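Local atomic coordinates of aldehyde dehydrogenase 12 (Zea mays, PDB entry 6D97), a protein that oxidises L-glutamate gamma-semialdehyde to glutamate using NAD+ as electron acceptor, the last step of proline catabolism in plants. Residues A[84-89]-A[259-264]; A[211-214]-A[218-221]; A[233-238]-A[246-251]; A[194-197]-A[203-206]. All blocks are in the same frame, centred on the assembly; numbering follows the deposited sequence.

Contact 1. Residues A[84-89]-A[259-264]; sequences SFMESL and NKLLLE. With NAD (nicotinamide-adenine-dinucleotide), chain E.
The Phe-85 ring leads away from helix 255-265, so neither of its faces meets that helix. Its CB does the touching, 4.1 Å from Leu-261 CD1. The ring itself packs on Asp-249 and Ile-251 of the neighbouring strand. The other flat group, the Asn-259 amide, meets adenine at N6A and N1A, with N1A well off the amide plane. NAD N6A donates to Asn-259 OD1 at 2.8 Å, with an N-H...O angle of 161°. Asn-259 CB lies 3.5 Å from NAD N1A. Lys-281 also binds OD1, and Asp-285 takes ND2, which together fix the rotation of the amide.

Met-86 and Leu-261 run alongside each other in opposite senses, with Met-86 CG 3.8 Å from Leu-261 CD1. With its CG anti to the backbone N (chi1 173°), Leu-261 can carry both methyls toward Phe-85. Met-86 SD then reaches Glu-264 CB at 3.9 Å, on the more exposed side. The axes of the two short helix segments approach to 10.3 Å and cross at -39°.

No hydrogen bond joins the helices. They are held together by apolar packing, while Asn-259, on helix 255-265, gives adenine a hydrogen-bond acceptor in the Rossmann-type domain.

Contact 2. Residues A[211-214]-A[218-221]; sequences GALY and KPVL
Within a beta-alpha-beta unit, the last turn of helix 203-214 packs on the start of strand 218-223 through Ala-212, Leu-213 and Pro-219. The chain turns back within three residues, so the two segments lie close in both sequence and space. Pro-219 carries the strand side alone. Its ring offers different atoms to two partners. Pro-219 CB faces Ala-212 CB at 4.2 Å. Pro-219 CD meets Leu-213 CD2 at 3.6 Å, the closest approach of the contact. The same Leu-213 CD2 lies 4.1 Å from Pro-219 CG, so this methyl rests against the CG-CD side of the ring. The Leu-213 side chain lies crosswise to that of Pro-219. Leu-213 CG is anti to its carbonyl carbon (chi1 -73°), and from there CD2 reaches the proline.

The unit is the first crossover of the parallel Rossmann-type sheet, running from strand 191-196 through the helix to strand 218-223. Pro-219 also touches Val-192 and Ile-194 on the first of these strands, so its ring lies in the apolar layer between strand 191-196 and the helix. Having no N-H, Pro-219 can pair through its carbonyl alone, and Asp-249 of the next strand is its backbone partner. Leu-213 extends the same apolar layer by touching Tyr-110 of helix 105-121.

Contact 3. Residues A[233-238]-A[246-251]; sequences QMIRLL and EDMDFI
Met-248 and Phe-250 of the second segment both converge on one atom of helix 229-240, Ile-235 CD1. The contact closes the next beta-alpha-beta unit of the Rossmann-type sheet, in which strand 218-223, this helix and strand 249-251 follow one another. Before the strand, the carboxylate of Asp-247 makes a salt bridge with Arg-106 and a hydrogen bond with Tyr-110, which links this part of the chain to helix 105-121.

Met-248 is the first residue to meet the helix. Its CG sits between the backbone N and the carbonyl carbon (chi1 69°), and the chain bends again at both later torsions. This folded shape brings the terminal methyl up to the end of the isoleucine, with Met-248 CE 3.8 Å from Ile-235 CD1. The sulfur follows alongside, Met-248 SD being 4.1 Å from the same methyl.

Asp-249 comes next and points away from the helix, as the alternation of a strand requires. Its carboxylate bonds Ser-88 OG and the backbone N of Gln-50. Its backbone pairs with Pro-219 and Leu-221 on the adjacent strand.

Phe-250 turns back toward the helix. Ile-235 CD1 lies over one face of its ring in a CH-pi contact, 3.9 Å from the centroid and 26° off the ring normal. The methyl is not centred on the ring. It stands 3.5 Å above the plane and is displaced toward the rim, 3.6 Å from both Phe-250 CG and Phe-250 CD1.

Contact 4. Residues A[194-197]-A[203-206]; sequences IITP and EIPL. With NAD (nicotinamide-adenine-dinucleotide), chain E.
Thr-196 stands roughly perpendicular to Pro-205, whereas Thr-196 and Ile-204 lie side by side and point opposite ways. This joins the end of strand 191-196 to the first turn of helix 203-214, in the first beta-alpha-beta unit of the Rossmann-type sheet. The methyl of Thr-196 touches both helix residues, with Thr-196 CG2 3.8 Å from Ile-204 CG2 and 3.8 Å from Pro-205 CA. Its hydroxyl lies over the proline ring, with Thr-196 OG1 3.7 Å from Pro-205 CB. A chi1 of 75° places OG1 between the backbone N and the carbonyl carbon. That leaves it among apolar ring carbons, buried and with no polar partner in the model.

Pro-197, just past the strand, adds a looser touch: its CD is 4.3 Å from Ile-204 CD1. Strand 218-223 also borders this layer, where Val-223 touches both Thr-196 and Pro-205.

The side chain of Ile-195 points away from the helix, to the cofactor. Its CG2 is 3.2 Å from NAD O4B of the adenosine ribose, and its CD1 lies 3.9 Å from NAD N3A. Strand alternation thus gives one side to the helix and the other to NAD. Lys-222 and Ser-275 hold the cofactor as well. The Thr-196 backbone serves it too: NAD O3B donates to Thr-196 O at 3.1 Å.

In the fold
Contacts 2, 3 and 4 are buried; contact 1 is partly buried and reaches the exposed Glu-264. Contacts 2 and 4 share helix 203-214, one at each end. Strands 191-196, 218-223 and 249-251 lie side by side in the parallel sheet and serve contacts 4, 2 and 3. Helices 203-214 and 229-240 cover one face of it and meet through Leu-206 and Met-234. The helices of contact 1 pack on the other face, where Leu-262 touches Ile-195. Apolar packing dominates everywhere, but contact 3 alone has a CH-pi contact. Contacts 1 and 4 also bind NAD, by a side-chain amide at adenine and by a backbone carbonyl at ribose.

Contact 1. Residues A[84-89]-A[259-264]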
loop_
_atom_site.group_PDB
_atom_site.type_symbol
_atom_site.label_atom_id
_atom_site.label_comp_id
_atom_site.label_asym_id
_atom_site.label_seq_id
_atom_site.Cartn_x
_atom_site.Cartn_y
_atom_site.Cartn_z
ATOM N N SER A 84 42.019 4.977 -1.031
ATOM C CA SER A 84 41.396 4.050 -1.968
ATOM C C SER A 84 39.910 3.873 -1.674
ATOM O O SER A 84 39.100 3.727 -2.598
ATOM C CB SER A 84 42.121 2.705 -1.929
ATOM O OG SER A 84 43.351 2.770 -2.632
ATOM N N PHE A 85 39.529 3.893 -0.395
ATOM C CA PHE A 85 38.117 3.761 -0.052
ATOM C C PHE A 85 37.339 5.015 -0.434
ATOM O O PHE A 85 36.210 4.921 -0.933
ATOM C CB PHE A 85 37.965 3.445 1.436
ATOM C CG PHE A 85 38.460 2.079 1.811
ATOM C CD1 PHE A 85 37.629 0.974 1.710
ATOM C CD2 PHE A 85 39.762 1.895 2.249
ATOM C CE1 PHE A 85 38.084 -0.290 2.048
ATOM C CE2 PHE A 85 40.224 0.633 2.588
ATOM C CZ PHE A 85 39.383 -0.461 2.489
ATOM N N MET A 86 37.931 6.192 -0.219
ATOM C CA MET A 86 37.330 7.432 -0.701
ATOM C C MET A 86 37.144 7.397 -2.214
ATOM O O MET A 86 36.069 7.727 -2.729
ATOM C CB MET A 86 38.200 8.625 -0.305
ATOM C CG MET A 86 38.228 8.937 1.177
ATOM S SD MET A 86 39.638 9.982 1.586
ATOM C CE MET A 86 39.398 11.334 0.435
ATOM N N GLU A 87 38.190 6.997 -2.944
ATOM C CA GLU A 87 38.114 6.971 -4.402
ATOM C C GLU A 87 37.051 5.993 -4.882
ATOM O O GLU A 87 36.339 6.268 -5.855
ATOM C CB GLU A 87 39.476 6.611 -4.994
ATOM N N SER A 88 36.927 4.847 -4.213
ATOM C CA SER A 88 35.939 3.854 -4.618
ATOM C C SER A 88 34.521 4.363 -4.393
ATOM O O SER A 88 33.636 4.142 -5.229
ATOM C CB SER A 88 36.169 2.551 -3.856
ATOM O OG SER A 88 35.326 1.517 -4.332
ATOM N N LEU A 89 34.286 5.047 -3.271
ATOM C CA LEU A 89 32.957 5.582 -3.001
ATOM C C LEU A 89 32.615 6.712 -3.962
ATOM O O LEU A 89 31.469 6.827 -4.413
ATOM C CB LEU A 89 32.863 6.062 -1.552
ATOM C CG LEU A 89 32.615 5.013 -0.469
ATOM C CD1 LEU A 89 32.929 5.595 0.900
ATOM C CD2 LEU A 89 31.174 4.547 -0.534
ATOM N N ASN A 259 35.868 6.746 11.634
ATOM C CA ASN A 259 35.334 8.090 11.816
ATOM C C ASN A 259 35.940 9.053 10.805
ATOM O O ASN A 259 35.227 9.848 10.181
ATOM C CB ASN A 259 35.601 8.568 13.244
ATOM C CG ASN A 259 34.469 9.408 13.804
ATOM O OD1 ASN A 259 34.050 9.217 14.945
ATOM N ND2 ASN A 259 33.963 10.340 13.001
ATOM N N LYS A 260 37.262 8.987 10.621
ATOM C CA LYS A 260 37.918 9.859 9.653
ATOM C C LYS A 260 37.411 9.594 8.242
ATOM O O LYS A 260 37.201 10.532 7.464
ATOM C CB LYS A 260 39.433 9.673 9.703
ATOM C CG LYS A 260 40.095 9.970 11.033
ATOM C CD LYS A 260 41.595 9.755 10.888
ATOM C CE LYS A 260 42.231 9.232 12.163
ATOM N NZ LYS A 260 42.275 10.262 13.231
ATOM N N LEU A 261 37.221 8.320 7.888
ATOM C CA LEU A 261 36.739 7.996 6.551
ATOM C C LEU A 261 35.354 8.580 6.309
ATOM O O LEU A 261 35.064 9.080 5.215
ATOM C CB LEU A 261 36.727 6.482 6.348
ATOM C CG LEU A 261 36.078 6.001 5.052
ATOM C CD1 LEU A 261 36.802 6.571 3.842
ATOM C CD2 LEU A 261 36.056 4.485 5.001
ATOM N N LEU A 262 34.488 8.539 7.327
ATOM C CA LEU A 262 33.143 9.090 7.184
ATOM C C LEU A 262 33.183 10.590 6.928
ATOM O O LEU A 262 32.419 11.108 6.106
ATOM C CB LEU A 262 32.314 8.794 8.434
ATOM C CG LEU A 262 31.988 7.336 8.759
ATOM C CD1 LEU A 262 31.237 7.238 10.085
ATOM C CD2 LEU A 262 31.185 6.702 7.641
ATOM N N LEU A 263 34.063 11.305 7.625
ATOM C CA LEU A 263 34.150 12.747 7.450
ATOM C C LEU A 263 34.925 13.142 6.201
ATOM O O LEU A 263 34.746 14.260 5.705
ATOM C CB LEU A 263 34.783 13.377 8.691
ATOM C CG LEU A 263 33.901 13.254 9.935
ATOM C CD1 LEU A 263 34.645 13.663 11.196
ATOM C CD2 LEU A 263 32.640 14.088 9.759
ATOM N N GLU A 264 35.768 12.253 5.679
ATOM C CA GLU A 264 36.526 12.551 4.471
ATOM C C GLU A 264 35.800 12.112 3.208
ATOM O O GLU A 264 35.864 12.803 2.186
ATOM C CB GLU A 264 37.903 11.888 4.538
ATOM C CG GLU A 264 38.885 12.590 5.462
ATOM C CD GLU A 264 40.151 13.008 4.743
ATOM O OE1 GLU A 264 41.166 12.289 4.850
ATOM O OE2 GLU A 264 40.123 14.049 4.053
HETATM P PA NAD E . 30.408 0.055 19.381
HETATM O O1A NAD E . 29.685 1.437 19.295
HETATM O O2A NAD E . 31.510 -0.134 20.303
HETATM O O5B NAD E . 31.126 -0.471 18.202
HETATM C C5B NAD E . 30.398 -0.877 17.068
HETATM C C4B NAD E . 31.096 -0.578 15.745
HETATM O O4B NAD E . 31.280 0.809 15.521
HETATM C C3B NAD E . 32.416 -1.262 15.601
HETATM O O3B NAD E . 32.595 -1.714 14.315
HETATM C C2B NAD E . 33.365 -0.189 15.920
HETATM O O2B NAD E . 34.584 -0.418 15.323
HETATM C C1B NAD E . 32.661 0.986 15.352
HETATM N N9A NAD E . 33.040 2.267 15.911
HETATM C C8A NAD E . 33.342 2.578 17.224
HETATM N N7A NAD E . 33.610 3.885 17.316
HETATM C C5A NAD E . 33.477 4.475 16.062
HETATM C C6A NAD E . 33.621 5.757 15.565
HETATM N N6A NAD E . 33.996 6.823 16.452
HETATM N N1A NAD E . 33.414 6.006 14.264
HETATM C C2A NAD E . 33.058 5.021 13.400
HETATM N N3A NAD E . 32.906 3.749 13.850
HETATM C C4A NAD E . 33.105 3.455 15.152
HETATM O O3 NAD E . 29.642 -1.144 19.748
HETATM P PN NAD E . 29.847 -2.045 21.040
HETATM O O1N NAD E . 28.586 -2.983 21.006
HETATM O O2N NAD E . 31.072 -2.904 20.923
HETATM O O5D NAD E . 29.842 -1.287 22.340
#

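Contact 2. Residues A[211-214]-A[218-221]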
loop_
_atom_site.group_PDB
_atom_site.type_symbol
_atom_site.label_atom_id
_atom_site.label_comp_id
_atom_site.label_asym_id
_atom_site.label_seq_id
_atom_site.Cartn_x
_atom_site.Cartn_y
_atom_site.Cartn_z
ATOM N N GLY A 211 20.424 -4.762 1.704
ATOM C CA GLY A 211 19.447 -3.689 1.602
ATOM C C GLY A 211 20.004 -2.467 0.900
ATOM O O GLY A 211 19.366 -1.901 0.008
ATOM N N ALA A 212 21.216 -2.057 1.281
ATOM C CA ALA A 212 21.856 -0.925 0.622
ATOM C C ALA A 212 22.043 -1.192 -0.867
ATOM O O ALA A 212 21.738 -0.335 -1.706
ATOM C CB ALA A 212 23.197 -0.617 1.288
ATOM N N LEU A 213 22.534 -2.385 -1.215
ATOM C CA LEU A 213 22.756 -2.709 -2.619
ATOM C C LEU A 213 21.445 -2.781 -3.390
ATOM O O LEU A 213 21.368 -2.323 -4.537
ATOM C CB LEU A 213 23.518 -4.027 -2.743
ATOM C CG LEU A 213 24.996 -3.986 -2.358
ATOM C CD1 LEU A 213 25.565 -5.399 -2.259
ATOM C CD2 LEU A 213 25.773 -3.161 -3.361
ATOM N N TYR A 214 20.401 -3.348 -2.774
ATOM C CA TYR A 214 19.121 -3.509 -3.460
ATOM C C TYR A 214 18.595 -2.178 -3.983
ATOM O O TYR A 214 18.126 -2.091 -5.124
ATOM C CB TYR A 214 18.084 -4.132 -2.524
ATOM C CG TYR A 214 18.318 -5.573 -2.132
ATOM C CD1 TYR A 214 19.089 -6.417 -2.922
ATOM C CD2 TYR A 214 17.755 -6.090 -0.970
ATOM C CE1 TYR A 214 19.298 -7.737 -2.563
ATOM C CE2 TYR A 214 17.959 -7.403 -0.597
ATOM C CZ TYR A 214 18.729 -8.226 -1.397
ATOM O OH TYR A 214 18.927 -9.537 -1.024
ATOM N N LYS A 218 26.055 2.285 -3.241
ATOM C CA LYS A 218 27.351 1.617 -3.177
ATOM C C LYS A 218 27.878 1.734 -1.756
ATOM O O LYS A 218 28.303 2.825 -1.344
ATOM C CB LYS A 218 28.350 2.208 -4.171
ATOM C CG LYS A 218 29.752 1.650 -4.004
ATOM C CD LYS A 218 30.650 1.969 -5.174
ATOM C CE LYS A 218 32.016 1.333 -4.965
ATOM N NZ LYS A 218 32.909 1.519 -6.141
ATOM N N PRO A 219 27.846 0.665 -0.971
ATOM C CA PRO A 219 28.255 0.758 0.429
ATOM C C PRO A 219 29.709 0.388 0.659
ATOM O O PRO A 219 30.318 -0.388 -0.081
ATOM C CB PRO A 219 27.332 -0.262 1.109
ATOM C CG PRO A 219 27.188 -1.331 0.073
ATOM C CD PRO A 219 27.257 -0.647 -1.282
ATOM N N VAL A 220 30.262 0.976 1.712
ATOM C CA VAL A 220 31.480 0.490 2.341
ATOM C C VAL A 220 31.072 -0.111 3.678
ATOM O O VAL A 220 30.364 0.530 4.467
ATOM C CB VAL A 220 32.534 1.602 2.502
ATOM C CG1 VAL A 220 32.000 2.766 3.337
ATOM C CG2 VAL A 220 33.807 1.033 3.104
ATOM N N LEU A 221 31.455 -1.362 3.902
ATOM C CA LEU A 221 31.008 -2.122 5.060
ATOM C C LEU A 221 32.153 -2.280 6.049
ATOM O O LEU A 221 33.243 -2.727 5.680
ATOM C CB LEU A 221 30.476 -3.495 4.645
ATOM C CG LEU A 221 30.186 -4.436 5.814
ATOM C CD1 LEU A 221 29.066 -3.909 6.698
ATOM C CD2 LEU A 221 29.853 -5.823 5.309
#

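Contact 3. Residues A[233-238]-A[246-251]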
loop_
_atom_site.group_PDB
_atom_site.type_symbol
_atom_site.label_atom_id
_atom_site.label_comp_id
_atom_site.label_asym_id
_atom_site.label_seq_id
_atom_site.Cartn_x
_atom_site.Cartn_y
_atom_site.Cartn_z
ATOM N N GLN A 233 34.183 -13.974 4.887
ATOM C CA GLN A 233 33.805 -15.224 4.233
ATOM C C GLN A 233 32.481 -15.081 3.495
ATOM O O GLN A 233 32.313 -15.623 2.397
ATOM C CB GLN A 233 33.727 -16.349 5.264
ATOM C CG GLN A 233 35.024 -16.575 6.018
ATOM C CD GLN A 233 36.173 -16.930 5.098
ATOM O OE1 GLN A 233 36.128 -17.934 4.388
ATOM N NE2 GLN A 233 37.208 -16.102 5.098
ATOM N N MET A 234 31.529 -14.349 4.079
ATOM C CA MET A 234 30.240 -14.161 3.418
ATOM C C MET A 234 30.397 -13.385 2.115
ATOM O O MET A 234 29.718 -13.676 1.123
ATOM C CB MET A 234 29.267 -13.452 4.359
ATOM C CG MET A 234 27.867 -13.325 3.798
ATOM S SD MET A 234 27.094 -14.932 3.550
ATOM C CE MET A 234 25.910 -14.513 2.279
ATOM N N ILE A 235 31.302 -12.403 2.091
ATOM C CA ILE A 235 31.518 -11.619 0.879
ATOM C C ILE A 235 32.135 -12.478 -0.217
ATOM O O ILE A 235 31.805 -12.331 -1.400
ATOM C CB ILE A 235 32.382 -10.385 1.190
ATOM C CG1 ILE A 235 31.590 -9.400 2.047
ATOM C CG2 ILE A 235 32.822 -9.709 -0.091
ATOM C CD1 ILE A 235 32.437 -8.293 2.639
ATOM N N ARG A 236 33.035 -13.393 0.155
ATOM C CA ARG A 236 33.597 -14.320 -0.823
ATOM C C ARG A 236 32.510 -15.195 -1.430
ATOM O O ARG A 236 32.496 -15.429 -2.645
ATOM C CB ARG A 236 34.681 -15.176 -0.172
ATOM C CG ARG A 236 35.833 -14.353 0.352
ATOM C CD ARG A 236 36.945 -15.196 0.954
ATOM N NE ARG A 236 38.048 -14.349 1.402
ATOM C CZ ARG A 236 39.066 -13.975 0.633
ATOM N NH1 ARG A 236 39.132 -14.385 -0.627
ATOM N NH2 ARG A 236 40.020 -13.191 1.124
ATOM N N LEU A 237 31.586 -15.678 -0.598
ATOM C CA LEU A 237 30.430 -16.408 -1.104
ATOM C C LEU A 237 29.609 -15.535 -2.043
ATOM O O LEU A 237 29.210 -15.973 -3.129
ATOM C CB LEU A 237 29.579 -16.906 0.070
ATOM C CG LEU A 237 28.282 -17.713 -0.109
ATOM C CD1 LEU A 237 27.908 -18.335 1.236
ATOM C CD2 LEU A 237 27.099 -16.895 -0.661
ATOM N N LEU A 238 29.340 -14.292 -1.634
ATOM C CA LEU A 238 28.518 -13.405 -2.454
ATOM C C LEU A 238 29.170 -13.138 -3.804
ATOM O O LEU A 238 28.480 -13.057 -4.828
ATOM C CB LEU A 238 28.257 -12.096 -1.708
ATOM C CG LEU A 238 27.237 -12.155 -0.570
ATOM C CD1 LEU A 238 27.292 -10.898 0.283
ATOM C CD2 LEU A 238 25.838 -12.357 -1.140
ATOM N N GLU A 246 32.981 -4.408 -8.087
ATOM C CA GLU A 246 33.019 -2.963 -7.910
ATOM C C GLU A 246 31.842 -2.417 -7.114
ATOM O O GLU A 246 31.804 -1.209 -6.861
ATOM C CB GLU A 246 33.067 -2.268 -9.276
ATOM N N ASP A 247 30.891 -3.262 -6.709
ATOM C CA ASP A 247 29.662 -2.767 -6.102
ATOM C C ASP A 247 29.796 -2.450 -4.616
ATOM O O ASP A 247 28.971 -1.697 -4.087
ATOM C CB ASP A 247 28.523 -3.770 -6.311
ATOM C CG ASP A 247 27.854 -3.615 -7.663
ATOM O OD1 ASP A 247 28.468 -2.999 -8.557
ATOM O OD2 ASP A 247 26.713 -4.099 -7.832
ATOM N N MET A 248 30.798 -2.994 -3.925
ATOM C CA MET A 248 30.938 -2.699 -2.505
ATOM C C MET A 248 32.395 -2.806 -2.082
ATOM O O MET A 248 33.222 -3.426 -2.757
ATOM C CB MET A 248 30.064 -3.624 -1.643
ATOM C CG MET A 248 30.493 -5.091 -1.608
ATOM S SD MET A 248 31.733 -5.511 -0.357
ATOM C CE MET A 248 30.824 -5.224 1.159
ATOM N N ASP A 249 32.691 -2.197 -0.935
ATOM C CA ASP A 249 34.004 -2.257 -0.316
ATOM C C ASP A 249 33.875 -2.780 1.109
ATOM O O ASP A 249 32.821 -2.672 1.740
ATOM C CB ASP A 249 34.682 -0.885 -0.305
ATOM C CG ASP A 249 34.920 -0.349 -1.696
ATOM O OD1 ASP A 249 35.478 -1.086 -2.534
ATOM O OD2 ASP A 249 34.535 0.805 -1.954
ATOM N N PHE A 250 34.979 -3.324 1.615
ATOM C CA PHE A 250 35.033 -3.933 2.940
ATOM C C PHE A 250 36.267 -3.397 3.649
ATOM O O PHE A 250 37.389 -3.635 3.192
ATOM C CB PHE A 250 35.083 -5.460 2.812
ATOM C CG PHE A 250 34.978 -6.201 4.113
ATOM C CD1 PHE A 250 33.889 -6.023 4.952
ATOM C CD2 PHE A 250 35.956 -7.117 4.472
ATOM C CE1 PHE A 250 33.790 -6.728 6.141
ATOM C CE2 PHE A 250 35.869 -7.824 5.655
ATOM C CZ PHE A 250 34.784 -7.632 6.493
ATOM N N ILE A 251 36.074 -2.660 4.740
ATOM C CA ILE A 251 37.181 -2.034 5.455
ATOM C C ILE A 251 37.228 -2.578 6.878
ATOM O O ILE A 251 36.188 -2.735 7.528
ATOM C CB ILE A 251 37.076 -0.495 5.451
ATOM C CG1 ILE A 251 38.285 0.121 6.164
ATOM C CG2 ILE A 251 35.777 -0.028 6.092
ATOM C CD1 ILE A 251 38.451 1.614 5.938
#

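Contact 4. Residues A[194-197]-A[203-206]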
loop_
_atom_site.group_PDB
_atom_site.type_symbol
_atom_site.label_atom_id
_atom_site.label_comp_id
_atom_site.label_asym_id
_atom_site.label_seq_id
_atom_site.Cartn_x
_atom_site.Cartn_y
_atom_site.Cartn_z
ATOM N N ILE A 194 28.276 1.414 6.180
ATOM C CA ILE A 194 27.619 0.507 7.116
ATOM C C ILE A 194 28.622 0.110 8.186
ATOM O O ILE A 194 29.740 -0.311 7.874
ATOM C CB ILE A 194 27.063 -0.744 6.416
ATOM C CG1 ILE A 194 26.150 -0.328 5.272
ATOM C CG2 ILE A 194 26.288 -1.602 7.394
ATOM C CD1 ILE A 194 25.808 -1.470 4.344
ATOM N N ILE A 195 28.219 0.246 9.447
ATOM C CA ILE A 195 29.070 -0.020 10.602
ATOM C C ILE A 195 28.276 -0.882 11.577
ATOM O O ILE A 195 27.219 -0.459 12.061
ATOM C CB ILE A 195 29.527 1.285 11.276
ATOM C CG1 ILE A 195 30.190 2.214 10.252
ATOM C CG2 ILE A 195 30.462 0.986 12.428
ATOM C CD1 ILE A 195 30.482 3.596 10.780
ATOM N N THR A 196 28.774 -2.082 11.865
ATOM C CA THR A 196 28.060 -3.062 12.669
ATOM C C THR A 196 28.941 -3.616 13.780
ATOM O O THR A 196 30.173 -3.568 13.690
ATOM C CB THR A 196 27.539 -4.216 11.798
ATOM O OG1 THR A 196 28.623 -5.075 11.429
ATOM C CG2 THR A 196 26.874 -3.681 10.551
ATOM N N PRO A 197 28.329 -4.171 14.855
ATOM C CA PRO A 197 29.110 -4.541 16.043
ATOM C C PRO A 197 29.520 -6.005 16.098
ATOM O O PRO A 197 29.406 -6.744 15.115
ATOM C CB PRO A 197 28.144 -4.208 17.183
ATOM C CG PRO A 197 26.813 -4.606 16.611
ATOM C CD PRO A 197 26.885 -4.331 15.108
ATOM N N GLU A 203 24.326 -11.654 10.657
ATOM C CA GLU A 203 22.947 -11.255 10.381
ATOM C C GLU A 203 22.828 -9.754 10.147
ATOM O O GLU A 203 22.229 -9.318 9.158
ATOM C CB GLU A 203 22.043 -11.690 11.534
ATOM C CG GLU A 203 20.583 -11.321 11.364
ATOM C CD GLU A 203 19.745 -11.760 12.549
ATOM O OE1 GLU A 203 20.165 -12.697 13.262
ATOM O OE2 GLU A 203 18.672 -11.166 12.776
ATOM N N ILE A 204 23.377 -8.948 11.050
ATOM C CA ILE A 204 23.227 -7.497 10.955
ATOM C C ILE A 204 23.958 -6.964 9.725
ATOM O O ILE A 204 23.326 -6.299 8.890
ATOM C CB ILE A 204 23.702 -6.794 12.239
ATOM C CG1 ILE A 204 22.821 -7.185 13.426
ATOM C CG2 ILE A 204 23.718 -5.291 12.036
ATOM C CD1 ILE A 204 23.319 -6.641 14.744
ATOM N N PRO A 205 25.265 -7.217 9.548
ATOM C CA PRO A 205 25.941 -6.650 8.366
ATOM C C PRO A 205 25.408 -7.167 7.039
ATOM O O PRO A 205 25.280 -6.381 6.093
ATOM C CB PRO A 205 27.411 -7.033 8.586
ATOM C CG PRO A 205 27.385 -8.144 9.562
ATOM C CD PRO A 205 26.221 -7.905 10.438
ATOM N N LEU A 206 25.086 -8.461 6.936
ATOM C CA LEU A 206 24.600 -8.994 5.662
ATOM C C LEU A 206 23.276 -8.357 5.261
ATOM O O LEU A 206 23.087 -7.980 4.099
ATOM C CB LEU A 206 24.452 -10.514 5.734
ATOM C CG LEU A 206 23.743 -11.164 4.540
ATOM C CD1 LEU A 206 24.576 -11.018 3.276
ATOM C CD2 LEU A 206 23.418 -12.627 4.804
HETATM P PA NAD E . 30.408 0.055 19.381
HETATM O O1A NAD E . 29.685 1.437 19.295
HETATM O O2A NAD E . 31.510 -0.134 20.303
HETATM O O5B NAD E . 31.126 -0.471 18.202
HETATM C C5B NAD E . 30.398 -0.877 17.068
HETATM C C4B NAD E . 31.096 -0.578 15.745
HETATM O O4B NAD E . 31.280 0.809 15.521
HETATM C C3B NAD E . 32.416 -1.262 15.601
HETATM O O3B NAD E . 32.595 -1.714 14.315
HETATM C C2B NAD E . 33.365 -0.189 15.920
HETATM O O2B NAD E . 34.584 -0.418 15.323
HETATM C C1B NAD E . 32.661 0.986 15.352
HETATM N N9A NAD E . 33.040 2.267 15.911
HETATM C C8A NAD E . 33.342 2.578 17.224
HETATM N N7A NAD E . 33.610 3.885 17.316
HETATM C C5A NAD E . 33.477 4.475 16.062
HETATM C C6A NAD E . 33.621 5.757 15.565
HETATM N N6A NAD E . 33.996 6.823 16.452
HETATM N N1A NAD E . 33.414 6.006 14.264
HETATM C C2A NAD E . 33.058 5.021 13.400
HETATM N N3A NAD E . 32.906 3.749 13.850
HETATM C C4A NAD E . 33.105 3.455 15.152
HETATM O O3 NAD E . 29.642 -1.144 19.748
HETATM P PN NAD E . 29.847 -2.045 21.040
HETATM O O1N NAD E . 28.586 -2.983 21.006
HETATM O O2N NAD E . 31.072 -2.904 20.923
HETATM O O5D NAD E . 29.842 -1.287 22.340
#